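Uncharacterized protein with cystatin-like fold (Methylibium petroleiphilum PM1, PDB 3G16) is of unknown function but has the cystatin-like (NTF2-like) fold of a SnoaL-like domain and probably binds a small molecule in the pocket of that fold. Local coordinates at residues M2-L7 with F110-G115; E13-T18 with S114-E119; T74-V79 with E90-K95; G104-E109 with I120-A125. All blocks are in the same frame, centred on the assembly; numbering follows the deposited sequence.

Contact 1: M2-L7 with F110-G115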
loop_
_atom_site.group_PDB
_atom_site.type_symbol
_atom_site.label_atom_id
_atom_site.label_comp_id
_atom_site.label_asym_id
_atom_site.label_seq_id
_atom_site.Cartn_x
_atom_site.Cartn_y
_atom_site.Cartn_z
HETATM N N MSE A 2 29.751 9.734 4.367
HETATM C CA MSE A 2 29.385 8.372 4.041
HETATM C C MSE A 2 28.704 8.369 2.670
HETATM O O MSE A 2 28.351 9.440 2.125
HETATM C CB MSE A 2 28.438 7.831 5.110
HETATM C CG MSE A 2 27.147 8.633 5.307
HETATM SE SE MSE A 2 25.700 8.259 4.054
HETATM C CE MSE A 2 25.425 6.395 4.671
ATOM N N THR A 3 28.539 7.179 2.101
ATOM C CA THR A 3 27.821 7.043 0.849
ATOM C C THR A 3 26.803 5.917 1.049
ATOM O O THR A 3 27.179 4.781 1.372
ATOM C CB THR A 3 28.773 6.689 -0.292
ATOM O OG1 THR A 3 29.807 7.677 -0.383
ATOM C CG2 THR A 3 28.005 6.594 -1.618
ATOM N N ALA A 4 25.509 6.224 0.956
ATOM C CA ALA A 4 24.470 5.221 1.136
ATOM C C ALA A 4 24.575 4.167 0.050
ATOM O O ALA A 4 24.538 4.510 -1.118
ATOM C CB ALA A 4 23.097 5.901 1.074
ATOM N N PRO A 5 24.744 2.874 0.418
ATOM C CA PRO A 5 24.800 1.866 -0.676
ATOM C C PRO A 5 23.536 1.832 -1.523
ATOM O O PRO A 5 22.430 1.916 -0.987
ATOM C CB PRO A 5 24.900 0.521 0.081
ATOM C CG PRO A 5 25.558 0.939 1.402
ATOM C CD PRO A 5 24.981 2.253 1.732
ATOM N N THR A 6 23.715 1.666 -2.833
ATOM C CA THR A 6 22.604 1.394 -3.725
ATOM C C THR A 6 22.472 -0.119 -3.826
ATOM O O THR A 6 23.379 -0.798 -4.319
ATOM C CB THR A 6 22.844 1.994 -5.101
ATOM O OG1 THR A 6 22.868 3.404 -4.948
ATOM C CG2 THR A 6 21.731 1.609 -6.079
ATOM N N LEU A 7 21.361 -0.609 -3.320
ATOM C CA LEU A 7 21.025 -2.019 -3.464
ATOM C C LEU A 7 20.472 -2.226 -4.871
ATOM O O LEU A 7 19.698 -1.382 -5.368
ATOM C CB LEU A 7 19.956 -2.449 -2.477
ATOM C CG LEU A 7 20.346 -2.253 -1.031
ATOM C CD1 LEU A 7 19.210 -2.695 -0.097
ATOM C CD2 LEU A 7 21.661 -2.974 -0.639
ATOM N N PHE A 110 14.329 -1.013 3.031
ATOM C CA PHE A 110 15.563 -1.733 3.234
ATOM C C PHE A 110 16.565 -0.926 4.021
ATOM O O PHE A 110 16.631 0.296 3.934
ATOM C CB PHE A 110 16.171 -2.132 1.886
ATOM C CG PHE A 110 15.495 -3.322 1.282
ATOM C CD1 PHE A 110 14.285 -3.167 0.586
ATOM C CD2 PHE A 110 15.997 -4.586 1.425
ATOM C CE1 PHE A 110 13.653 -4.265 0.058
ATOM C CE2 PHE A 110 15.356 -5.679 0.878
ATOM C CZ PHE A 110 14.192 -5.516 0.211
ATOM N N ASP A 111 17.331 -1.663 4.805
ATOM C CA ASP A 111 18.572 -1.166 5.419
ATOM C C ASP A 111 19.653 -1.338 4.336
ATOM O O ASP A 111 20.066 -2.449 4.040
ATOM C CB ASP A 111 18.922 -1.989 6.646
ATOM C CG ASP A 111 20.259 -1.659 7.220
ATOM O OD1 ASP A 111 20.568 -0.465 7.422
ATOM O OD2 ASP A 111 21.039 -2.567 7.461
ATOM N N ARG A 112 20.115 -0.229 3.791
ATOM C CA ARG A 112 21.137 -0.266 2.728
ATOM C C ARG A 112 22.453 -0.877 3.198
ATOM O O ARG A 112 23.142 -1.503 2.396
ATOM C CB ARG A 112 21.405 1.117 2.195
ATOM C CG ARG A 112 20.224 1.806 1.518
ATOM C CD ARG A 112 20.542 3.283 1.357
ATOM N NE ARG A 112 19.514 4.088 0.704
ATOM C CZ ARG A 112 19.450 4.324 -0.594
ATOM N NH1 ARG A 112 20.304 3.773 -1.439
ATOM N NH2 ARG A 112 18.507 5.137 -1.089
ATOM N N ALA A 113 22.763 -0.723 4.488
ATOM C CA ALA A 113 24.031 -1.175 5.043
ATOM C C ALA A 113 24.105 -2.685 5.159
ATOM O O ALA A 113 25.216 -3.216 5.292
ATOM C CB ALA A 113 24.264 -0.514 6.422
ATOM N N SER A 114 22.973 -3.394 5.121
ATOM C CA SER A 114 22.966 -4.848 5.204
ATOM C C SER A 114 22.265 -5.526 4.039
ATOM O O SER A 114 22.500 -6.710 3.818
ATOM C CB SER A 114 22.316 -5.315 6.525
ATOM O OG SER A 114 20.928 -5.021 6.519
ATOM N N GLY A 115 21.375 -4.828 3.333
ATOM C CA GLY A 115 20.624 -5.384 2.233
ATOM C C GLY A 115 19.408 -6.155 2.696
ATOM O O GLY A 115 18.752 -6.838 1.900
HETATM O O HOH W 1 20.298 4.415 -4.276
#

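Contact 2: E13-T18 with S114-E119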
loop_
_atom_site.group_PDB
_atom_site.type_symbol
_atom_site.label_atom_id
_atom_site.label_comp_id
_atom_site.label_asym_id
_atom_site.label_seq_id
_atom_site.Cartn_x
_atom_site.Cartn_y
_atom_site.Cartn_z
ATOM N N GLU A 13 14.529 -7.819 -4.603
ATOM C CA GLU A 13 13.521 -8.804 -4.977
ATOM C C GLU A 13 13.818 -10.149 -4.336
ATOM O O GLU A 13 12.908 -10.827 -3.879
ATOM C CB GLU A 13 13.461 -8.977 -6.492
ATOM C CG GLU A 13 12.409 -9.931 -6.908
ATOM C CD GLU A 13 12.167 -9.962 -8.391
ATOM O OE1 GLU A 13 12.710 -9.074 -9.097
ATOM O OE2 GLU A 13 11.427 -10.875 -8.847
ATOM N N LYS A 14 15.086 -10.548 -4.308
ATOM C CA LYS A 14 15.483 -11.827 -3.738
ATOM C C LYS A 14 15.142 -11.904 -2.266
ATOM O O LYS A 14 14.620 -12.930 -1.798
ATOM C CB LYS A 14 16.969 -12.112 -3.992
ATOM C CG LYS A 14 17.229 -12.475 -5.444
ATOM C CD LYS A 14 18.708 -12.485 -5.808
ATOM C CE LYS A 14 18.925 -12.490 -7.312
ATOM N NZ LYS A 14 20.210 -12.072 -7.684
ATOM N N VAL A 15 15.434 -10.843 -1.502
ATOM C CA VAL A 15 15.072 -10.868 -0.093
ATOM C C VAL A 15 13.557 -10.939 0.116
ATOM O O VAL A 15 13.057 -11.716 0.945
ATOM C CB VAL A 15 15.637 -9.622 0.605
ATOM C CG1 VAL A 15 15.145 -9.486 2.052
ATOM C CG2 VAL A 15 17.178 -9.658 0.587
ATOM N N ILE A 16 12.801 -10.169 -0.660
ATOM C CA ILE A 16 11.349 -10.177 -0.533
ATOM C C ILE A 16 10.765 -11.551 -0.856
ATOM O O ILE A 16 9.927 -12.083 -0.109
ATOM C CB ILE A 16 10.754 -9.080 -1.413
ATOM C CG1 ILE A 16 10.956 -7.724 -0.731
ATOM C CG2 ILE A 16 9.247 -9.375 -1.705
ATOM C CD1 ILE A 16 10.695 -6.491 -1.659
ATOM N N ARG A 17 11.243 -12.168 -1.918
ATOM C CA ARG A 17 10.672 -13.447 -2.266
ATOM C C ARG A 17 11.085 -14.547 -1.232
ATOM O O ARG A 17 10.310 -15.484 -0.945
ATOM C CB ARG A 17 11.073 -13.863 -3.679
ATOM C CG ARG A 17 10.467 -12.939 -4.752
ATOM C CD ARG A 17 10.581 -13.562 -6.164
ATOM N NE ARG A 17 10.044 -12.665 -7.178
ATOM C CZ ARG A 17 8.755 -12.507 -7.494
ATOM N NH1 ARG A 17 7.766 -13.198 -6.893
ATOM N NH2 ARG A 17 8.447 -11.640 -8.452
ATOM N N THR A 18 12.318 -14.451 -0.716
ATOM C CA THR A 18 12.749 -15.379 0.307
ATOM C C THR A 18 11.832 -15.241 1.551
ATOM O O THR A 18 11.458 -16.188 2.202
ATOM C CB THR A 18 14.202 -15.153 0.718
ATOM O OG1 THR A 18 15.030 -15.352 -0.438
ATOM C CG2 THR A 18 14.628 -16.138 1.824
ATOM N N SER A 114 22.973 -3.394 5.121
ATOM C CA SER A 114 22.966 -4.848 5.204
ATOM C C SER A 114 22.265 -5.526 4.039
ATOM O O SER A 114 22.500 -6.710 3.818
ATOM C CB SER A 114 22.316 -5.315 6.525
ATOM O OG SER A 114 20.928 -5.021 6.519
ATOM N N GLY A 115 21.375 -4.828 3.333
ATOM C CA GLY A 115 20.624 -5.384 2.233
ATOM C C GLY A 115 19.408 -6.155 2.696
ATOM O O GLY A 115 18.752 -6.838 1.900
ATOM N N LEU A 116 19.016 -5.947 3.958
ATOM C CA LEU A 116 17.874 -6.642 4.545
ATOM C C LEU A 116 16.748 -5.669 4.872
ATOM O O LEU A 116 16.926 -4.477 4.870
ATOM C CB LEU A 116 18.306 -7.385 5.797
ATOM C CG LEU A 116 19.481 -8.321 5.500
ATOM C CD1 LEU A 116 19.772 -9.090 6.940
ATOM C CD2 LEU A 116 19.183 -9.448 4.456
ATOM N N ILE A 117 15.553 -6.206 5.119
ATOM C CA ILE A 117 14.370 -5.391 5.389
ATOM C C ILE A 117 14.455 -4.812 6.788
ATOM O O ILE A 117 14.737 -5.543 7.748
ATOM C CB ILE A 117 13.103 -6.226 5.237
ATOM C CG1 ILE A 117 12.953 -6.703 3.783
ATOM C CG2 ILE A 117 11.893 -5.396 5.632
ATOM C CD1 ILE A 117 11.900 -7.790 3.579
ATOM N N ARG A 118 14.172 -3.523 6.912
ATOM C CA ARG A 118 14.153 -2.863 8.239
ATOM C C ARG A 118 12.757 -2.511 8.712
ATOM O O ARG A 118 12.554 -2.344 9.892
ATOM C CB ARG A 118 15.065 -1.621 8.268
ATOM C CG ARG A 118 14.553 -0.462 7.526
ATOM C CD ARG A 118 15.504 0.717 7.643
ATOM N NE ARG A 118 14.953 1.900 7.039
ATOM C CZ ARG A 118 15.657 2.984 6.797
ATOM N NH1 ARG A 118 16.961 3.035 7.088
ATOM N NH2 ARG A 118 15.071 4.028 6.254
ATOM N N GLU A 119 11.802 -2.406 7.808
ATOM C CA GLU A 119 10.449 -2.019 8.193
ATOM C C GLU A 119 9.468 -2.402 7.122
ATOM O O GLU A 119 9.772 -2.296 5.936
ATOM C CB GLU A 119 10.399 -0.504 8.380
ATOM C CG GLU A 119 9.079 0.032 8.901
ATOM C CD GLU A 119 9.152 1.501 9.233
ATOM O OE1 GLU A 119 9.850 1.847 10.222
ATOM O OE2 GLU A 119 8.576 2.311 8.497
#

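Contact 3: T74-V79 with E90-K95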
loop_
_atom_site.group_PDB
_atom_site.type_symbol
_atom_site.label_atom_id
_atom_site.label_comp_id
_atom_site.label_asym_id
_atom_site.label_seq_id
_atom_site.Cartn_x
_atom_site.Cartn_y
_atom_site.Cartn_z
ATOM N N THR A 74 0.444 -14.626 -1.358
ATOM C CA THR A 74 0.922 -14.447 -2.707
ATOM C C THR A 74 1.388 -13.015 -2.921
ATOM O O THR A 74 0.813 -12.055 -2.360
ATOM C CB THR A 74 -0.130 -14.817 -3.761
ATOM O OG1 THR A 74 -1.279 -13.977 -3.643
ATOM C CG2 THR A 74 -0.547 -16.274 -3.609
ATOM N N ILE A 75 2.427 -12.862 -3.751
ATOM C CA ILE A 75 2.915 -11.567 -4.197
ATOM C C ILE A 75 2.199 -11.318 -5.507
ATOM O O ILE A 75 2.417 -12.049 -6.480
ATOM C CB ILE A 75 4.427 -11.554 -4.409
ATOM C CG1 ILE A 75 5.176 -11.788 -3.087
ATOM C CG2 ILE A 75 4.853 -10.265 -5.103
ATOM C CD1 ILE A 75 6.719 -11.878 -3.220
ATOM N N ASP A 76 1.326 -10.327 -5.527
ATOM C CA ASP A 76 0.530 -10.020 -6.702
ATOM C C ASP A 76 1.112 -8.911 -7.569
ATOM O O ASP A 76 0.880 -8.863 -8.781
ATOM C CB ASP A 76 -0.883 -9.657 -6.266
ATOM C CG ASP A 76 -1.521 -10.735 -5.413
ATOM O OD1 ASP A 76 -1.192 -11.936 -5.590
ATOM O OD2 ASP A 76 -2.365 -10.393 -4.589
ATOM N N ALA A 77 1.822 -7.978 -6.956
ATOM C CA ALA A 77 2.538 -6.927 -7.687
ATOM C C ALA A 77 3.728 -6.567 -6.855
ATOM O O ALA A 77 3.674 -6.613 -5.625
ATOM C CB ALA A 77 1.643 -5.680 -7.970
ATOM N N LEU A 78 4.818 -6.194 -7.492
ATOM C CA LEU A 78 6.054 -5.887 -6.798
ATOM C C LEU A 78 6.681 -4.657 -7.444
ATOM O O LEU A 78 6.995 -4.687 -8.640
ATOM C CB LEU A 78 6.984 -7.108 -6.850
ATOM C CG LEU A 78 8.331 -6.974 -6.207
ATOM C CD1 LEU A 78 8.250 -6.445 -4.741
ATOM C CD2 LEU A 78 9.011 -8.359 -6.312
ATOM N N VAL A 79 6.836 -3.578 -6.694
ATOM C CA VAL A 79 7.350 -2.308 -7.172
ATOM C C VAL A 79 8.655 -2.065 -6.434
ATOM O O VAL A 79 8.668 -2.057 -5.215
ATOM C CB VAL A 79 6.371 -1.171 -6.808
ATOM C CG1 VAL A 79 6.841 0.176 -7.316
ATOM C CG2 VAL A 79 4.955 -1.477 -7.376
ATOM N N GLU A 90 1.885 -5.637 -3.499
ATOM C CA GLU A 90 0.439 -5.895 -3.429
ATOM C C GLU A 90 0.358 -7.380 -3.178
ATOM O O GLU A 90 1.033 -8.147 -3.873
ATOM C CB GLU A 90 -0.293 -5.546 -4.714
ATOM C CG GLU A 90 -1.793 -5.620 -4.647
ATOM C CD GLU A 90 -2.442 -5.383 -5.997
ATOM O OE1 GLU A 90 -1.797 -5.723 -7.031
ATOM O OE2 GLU A 90 -3.573 -4.881 -6.031
ATOM N N TRP A 91 -0.374 -7.774 -2.144
ATOM C CA TRP A 91 -0.368 -9.143 -1.692
ATOM C C TRP A 91 -1.766 -9.684 -1.390
ATOM O O TRP A 91 -2.739 -8.915 -1.261
ATOM C CB TRP A 91 0.539 -9.269 -0.434
ATOM C CG TRP A 91 0.184 -8.292 0.658
ATOM C CD1 TRP A 91 0.867 -7.148 0.934
ATOM C CD2 TRP A 91 -0.921 -8.323 1.586
ATOM N NE1 TRP A 91 0.251 -6.447 1.952
ATOM C CE2 TRP A 91 -0.829 -7.156 2.393
ATOM C CE3 TRP A 91 -1.939 -9.237 1.852
ATOM C CZ2 TRP A 91 -1.753 -6.866 3.406
ATOM C CZ3 TRP A 91 -2.857 -8.953 2.861
ATOM C CH2 TRP A 91 -2.748 -7.768 3.623
ATOM N N THR A 92 -1.849 -10.992 -1.225
ATOM C CA THR A 92 -3.063 -11.649 -0.780
ATOM C C THR A 92 -2.672 -12.562 0.363
ATOM O O THR A 92 -1.687 -13.307 0.271
ATOM C CB THR A 92 -3.757 -12.460 -1.877
ATOM O OG1 THR A 92 -4.108 -11.563 -2.949
ATOM C CG2 THR A 92 -5.040 -13.157 -1.365
ATOM N N HIS A 93 -3.442 -12.480 1.436
ATOM C CA HIS A 93 -3.341 -13.355 2.590
ATOM C C HIS A 93 -4.584 -14.265 2.533
ATOM O O HIS A 93 -5.715 -13.835 2.815
ATOM C CB HIS A 93 -3.287 -12.511 3.872
ATOM C CG HIS A 93 -3.211 -13.320 5.135
ATOM N ND1 HIS A 93 -3.052 -12.732 6.374
ATOM C CD2 HIS A 93 -3.193 -14.659 5.342
ATOM C CE1 HIS A 93 -3.029 -13.691 7.294
ATOM N NE2 HIS A 93 -3.101 -14.870 6.694
ATOM N N PHE A 94 -4.390 -15.512 2.133
ATOM C CA PHE A 94 -5.443 -16.499 2.095
ATOM C C PHE A 94 -5.489 -17.151 3.465
ATOM O O PHE A 94 -4.552 -17.817 3.862
ATOM C CB PHE A 94 -5.177 -17.577 1.039
ATOM C CG PHE A 94 -5.333 -17.097 -0.377
ATOM C CD1 PHE A 94 -6.580 -16.967 -0.916
ATOM C CD2 PHE A 94 -4.227 -16.775 -1.150
ATOM C CE1 PHE A 94 -6.744 -16.506 -2.233
ATOM C CE2 PHE A 94 -4.378 -16.317 -2.465
ATOM C CZ PHE A 94 -5.659 -16.173 -2.967
ATOM N N LYS A 95 -6.574 -16.928 4.198
ATOM C CA LYS A 95 -6.767 -17.558 5.518
ATOM C C LYS A 95 -7.507 -18.847 5.199
ATOM O O LYS A 95 -8.711 -18.984 5.407
ATOM C CB LYS A 95 -7.559 -16.631 6.432
ATOM C CG LYS A 95 -6.804 -15.379 6.738
ATOM C CD LYS A 95 -7.704 -14.419 7.425
ATOM C CE LYS A 95 -7.053 -13.179 7.747
ATOM N NZ LYS A 95 -8.128 -12.424 8.466
HETATM O O HOH W 2 -3.826 -8.280 -3.847
#

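Contact 4: G104-E109 with I120-A125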
loop_
_atom_site.group_PDB
_atom_site.type_symbol
_atom_site.label_atom_id
_atom_site.label_comp_id
_atom_site.label_asym_id
_atom_site.label_seq_id
_atom_site.Cartn_x
_atom_site.Cartn_y
_atom_site.Cartn_z
ATOM N N GLY A 104 -4.189 -6.717 0.254
ATOM C CA GLY A 104 -3.621 -5.462 0.707
ATOM C C GLY A 104 -2.374 -5.066 -0.015
ATOM O O GLY A 104 -1.993 -5.688 -1.010
ATOM N N ALA A 105 -1.699 -4.057 0.515
ATOM C CA ALA A 105 -0.425 -3.620 -0.043
ATOM C C ALA A 105 0.438 -3.164 1.105
ATOM O O ALA A 105 -0.073 -2.802 2.172
ATOM C CB ALA A 105 -0.617 -2.522 -1.073
ATOM N N GLU A 106 1.747 -3.240 0.905
ATOM C CA GLU A 106 2.651 -2.800 1.960
ATOM C C GLU A 106 3.874 -2.118 1.416
ATOM O O GLU A 106 4.333 -2.419 0.315
ATOM C CB GLU A 106 3.040 -3.941 2.860
ATOM C CG GLU A 106 3.844 -5.071 2.185
ATOM C CD GLU A 106 3.839 -6.362 3.019
ATOM O OE1 GLU A 106 2.995 -6.519 3.888
ATOM O OE2 GLU A 106 4.681 -7.242 2.711
ATOM N N CYS A 107 4.379 -1.155 2.199
ATOM C CA CYS A 107 5.639 -0.475 1.898
ATOM C C CYS A 107 6.732 -1.174 2.649
ATOM O O CYS A 107 6.552 -1.519 3.840
ATOM C CB CYS A 107 5.573 0.959 2.345
ATOM S SG CYS A 107 4.358 1.936 1.373
ATOM N N VAL A 108 7.869 -1.396 1.982
ATOM C CA VAL A 108 9.001 -2.098 2.565
ATOM C C VAL A 108 10.215 -1.224 2.480
ATOM O O VAL A 108 10.577 -0.769 1.368
ATOM C CB VAL A 108 9.245 -3.416 1.792
ATOM C CG1 VAL A 108 10.434 -4.191 2.346
ATOM C CG2 VAL A 108 8.007 -4.310 1.793
ATOM N N GLU A 109 10.861 -0.941 3.611
ATOM C CA GLU A 109 12.117 -0.226 3.621
ATOM C C GLU A 109 13.261 -1.190 3.826
ATOM O O GLU A 109 13.208 -2.036 4.696
ATOM C CB GLU A 109 12.185 0.799 4.746
ATOM C CG GLU A 109 11.121 1.877 4.702
ATOM C CD GLU A 109 11.336 2.969 5.710
ATOM O OE1 GLU A 109 12.214 2.860 6.574
ATOM O OE2 GLU A 109 10.528 3.935 5.629
ATOM N N ILE A 120 8.264 -2.799 7.555
ATOM C CA ILE A 120 7.138 -3.077 6.644
ATOM C C ILE A 120 5.919 -2.353 7.210
ATOM O O ILE A 120 5.685 -2.410 8.436
ATOM C CB ILE A 120 6.840 -4.578 6.450
ATOM C CG1 ILE A 120 8.096 -5.313 5.964
ATOM C CG2 ILE A 120 5.639 -4.758 5.514
ATOM C CD1 ILE A 120 7.910 -6.812 5.814
ATOM N N ARG A 121 5.190 -1.633 6.367
ATOM C CA ARG A 121 3.952 -0.923 6.759
ATOM C C ARG A 121 2.855 -1.466 5.865
ATOM O O ARG A 121 2.888 -1.226 4.661
ATOM C CB ARG A 121 4.135 0.576 6.593
ATOM C CG ARG A 121 5.278 1.154 7.423
ATOM C CD ARG A 121 5.295 2.665 7.422
ATOM N NE ARG A 121 5.417 3.289 6.120
ATOM C CZ ARG A 121 6.566 3.428 5.460
ATOM N NH1 ARG A 121 7.707 2.967 5.943
ATOM N NH2 ARG A 121 6.581 4.063 4.300
ATOM N N ALA A 122 1.868 -2.158 6.466
ATOM C CA ALA A 122 0.820 -2.813 5.676
ATOM C C ALA A 122 -0.543 -2.143 5.788
ATOM O O ALA A 122 -0.930 -1.627 6.843
ATOM C CB ALA A 122 0.667 -4.278 6.093
ATOM N N PHE A 123 -1.242 -2.176 4.660
ATOM C CA PHE A 123 -2.550 -1.542 4.444
ATOM C C PHE A 123 -3.457 -2.584 3.832
ATOM O O PHE A 123 -2.976 -3.491 3.138
ATOM C CB PHE A 123 -2.415 -0.351 3.514
ATOM C CG PHE A 123 -1.402 0.646 4.014
ATOM C CD1 PHE A 123 -1.748 1.650 4.881
ATOM C CD2 PHE A 123 -0.069 0.518 3.685
ATOM C CE1 PHE A 123 -0.803 2.552 5.388
ATOM C CE2 PHE A 123 0.894 1.407 4.180
ATOM C CZ PHE A 123 0.511 2.415 5.015
ATOM N N TYR A 124 -4.758 -2.438 4.036
ATOM C CA TYR A 124 -5.718 -3.453 3.629
ATOM C C TYR A 124 -6.764 -3.000 2.662
ATOM O O TYR A 124 -7.210 -1.850 2.707
ATOM C CB TYR A 124 -6.485 -3.967 4.847
ATOM C CG TYR A 124 -5.717 -4.692 5.921
ATOM C CD1 TYR A 124 -4.436 -5.221 5.706
ATOM C CD2 TYR A 124 -6.326 -4.939 7.152
ATOM C CE1 TYR A 124 -3.777 -5.962 6.731
ATOM C CE2 TYR A 124 -5.676 -5.662 8.145
ATOM C CZ TYR A 124 -4.419 -6.144 7.924
ATOM O OH TYR A 124 -3.785 -6.892 8.882
ATOM N N ALA A 125 -7.252 -3.946 1.842
ATOM C CA ALA A 125 -8.434 -3.709 1.026
ATOM C C ALA A 125 -9.663 -3.941 1.896
ATOM O O ALA A 125 -10.495 -4.819 1.620
ATOM C CB ALA A 125 -8.451 -4.670 -0.177
HETATM O O HOH W 3 9.328 4.939 3.575
#

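Contact 1: M2-L7 with F110-G115
P5, in the irregular N-terminal arm, comes nearest to R112, soon after strand residue F110, at 5.4 Å from CA to CA. The arm, residues 2-7, precedes helix 9-24, whereas 110-115 leads from strand 100-111 into the turn before strand 116-124. In that turn D111 O accepts from both S114 N and G115 N, and G115 completes it with a positive phi of 82°. R112 carries the polar part. Its side chain runs extended from CG to NE past P5, and NH1 donates to P5 O at 2.9 Å in a nearly straight bond (163°). The oxygen lies in the guanidinium plane, but the nitrogen stands well above the plane of the P5 carbonyl. NH1 also donates to a water at 2.9 Å, which hydrogen-bonds to T6 OG1, while NH2 is taken by E83 O. A4 CB covers one face of the guanidinium and lies 3.7 Å from R112 CD. The P5 ring rests on the R112 backbone, with CB 3.5 Å from R112 O. L7 packs beside it: its CD1 methyl touches F110 CB at 3.7 Å and G115 CA at 3.8 Å, and CD2 sits against R112 O. L7 and F110 both also touch M12 of helix 9-24, which places this leucine at the border of the core. One arginine thus ties three pieces of chain together, its NH1 shared between arm and water and its NH2 given to E83, while L7 adds methyl contacts to carbon and a carbonyl.

Contact 2: E13-T18 with S114-E119
V15 and I117 make the main apolar contact where helix 9-24 lies over strand 116-124. The short segments 13-18 and 116-119 cross at -73°, with their axes 8.8 Å apart. V15 CG1, anti to the backbone N (chi1 173°), meets I117 CG1 at 3.9 Å and CD1 at 4.0 Å as the two side chains slide past each other in opposite directions. The other branch, CG2, reaches G115 O at 3.5 Å and lies at the looser distance of 4.4 Å from L116 CD2. I16 adds a similarly loose touch through CG1 on I117 CD1. F110 and V108 of strand 100-111 pack on I117, and I16 reaches I75 and L78 of strand 71-81, placing these aliphatic groups between the helix and the sheet.

No polar pair joins helix to strand. Along the helix R17, in one of two conformers, grips E13 side-on: NE and NH2 both donate to the single oxygen OE2, NE at 2.8 Å, the oxygen lying in the guanidinium plane. T18 OG1 returns to K14 O at 2.8 Å, meeting it from the opposite face to T18 N. On the strand, R118 and E119 both face E109 in a classic beta bulge, R118 paired with E109, E119 with R121 and R145. Helix and strand are therefore joined mainly by branched aliphatic side chains, with one methyl against a backbone carbonyl, while R17 pairs with E13 away from the strand.

Contact 3: T74-V79 with E90-K95
D76 and T92 join the two strands of an antiparallel beta hairpin, 71-81 with 86-95, at a classic beta bulge. T92 OG1 donates to the syn lone pair of D76 OD2 at 2.7 Å, and T74 OG1 donates to D76 OD1 at 2.8 Å, so both carboxylate oxygens are held. A water bridges D76 OD2 and W91 O, and T92 OG1 also bonds R103. An alanine in place of D76 would probably leave the T74 and T92 hydroxyls without their acceptor and the water without one of its two partners.

At the bulge D76 and A77 both face E90: D76 N (2.8 Å) and A77 N (3.2 Å) approach E90 O from the same face. E90 N returns a bond to A77 O, and T74 and T92 form a regular hydrogen-bonded pair. The E90 carboxylate turns to the second subunit, with OE1 bonded to Y147 and OE2 in a salt bridge with R121 of that chain.

A77 CB touches E90 OE1 at 3.6 Å, T74 and T92 lie side by side, and T92 CG2 lies over one face of the F94 ring, toward its rim. At the edge of that ring, T74 CG2 stands 4.0 Å from F94 CE2.

Contact 4: G104-E109 with I120-A125
R121 and E109 form the salt bridge of this strand pair, NH1 to OE2 at 3.0 Å, with the nitrogen well above the carboxylate plane and the carboxylate and guanidinium planes 78° apart. A water joins E109 OE2 to R121 NH2, and C107 CB lies over one face of the guanidinium, 3.8 Å from NH2. The R121 chain bends at chi3 (-59°), turning NE toward strand 104-109. On the face of E106, A122 and I120, I120 CG2 packs against E106 CD at 3.5 Å. F123 CB rests 3.6 Å from A105 O on the other face.

The backbone sets this register. A105 with F123 and C107 with R121 are hydrogen-bonded pairs, and F123 N meets A105 O at 2.8 Å, nearly along the C=O axis. G104 lies so close to F123 O that a side chain would clash there.

Outside partners orient the charges: R121 NH1 also pairs with E119, R121 NE with E90 of the second subunit, E109 OE1 with R118, and E106 OE2 with Y20. An alanine in place of R121 would probably leave E109 OE2 and E90 of the second subunit without this cationic partner. E106 (weakly) and Y124 bond an unidentified molecule, probably from the crystallisation liquor; their face probably lines the pocket of an NTF2-like cone, and the other lies at the dimer interface.

Overall arrangement
Contacts 1, 2 and 4 follow the hairpin of strands 100-111 and 116-124 from turn to far end, while contact 3 is the neighbouring hairpin 71-81/86-95 of the same sheet. Contacts 1 and 2 share S114 and G115, with centres about 12 Å apart; the centres of contacts 1 and 3 are about 26 Å apart. Contact 3 is nested inside the chain loops closed by contacts 1 and 2 and precedes contact 4, whose centre is about 10 Å away. W91 N probably hydrogen-bonds G104 O between them. Helix 9-24 links contacts 2 and 3 through I16 on I75. Contacts 3 and 4 meet the second subunit; one sheet thus carries helix and dimer interface, and probably the pocket.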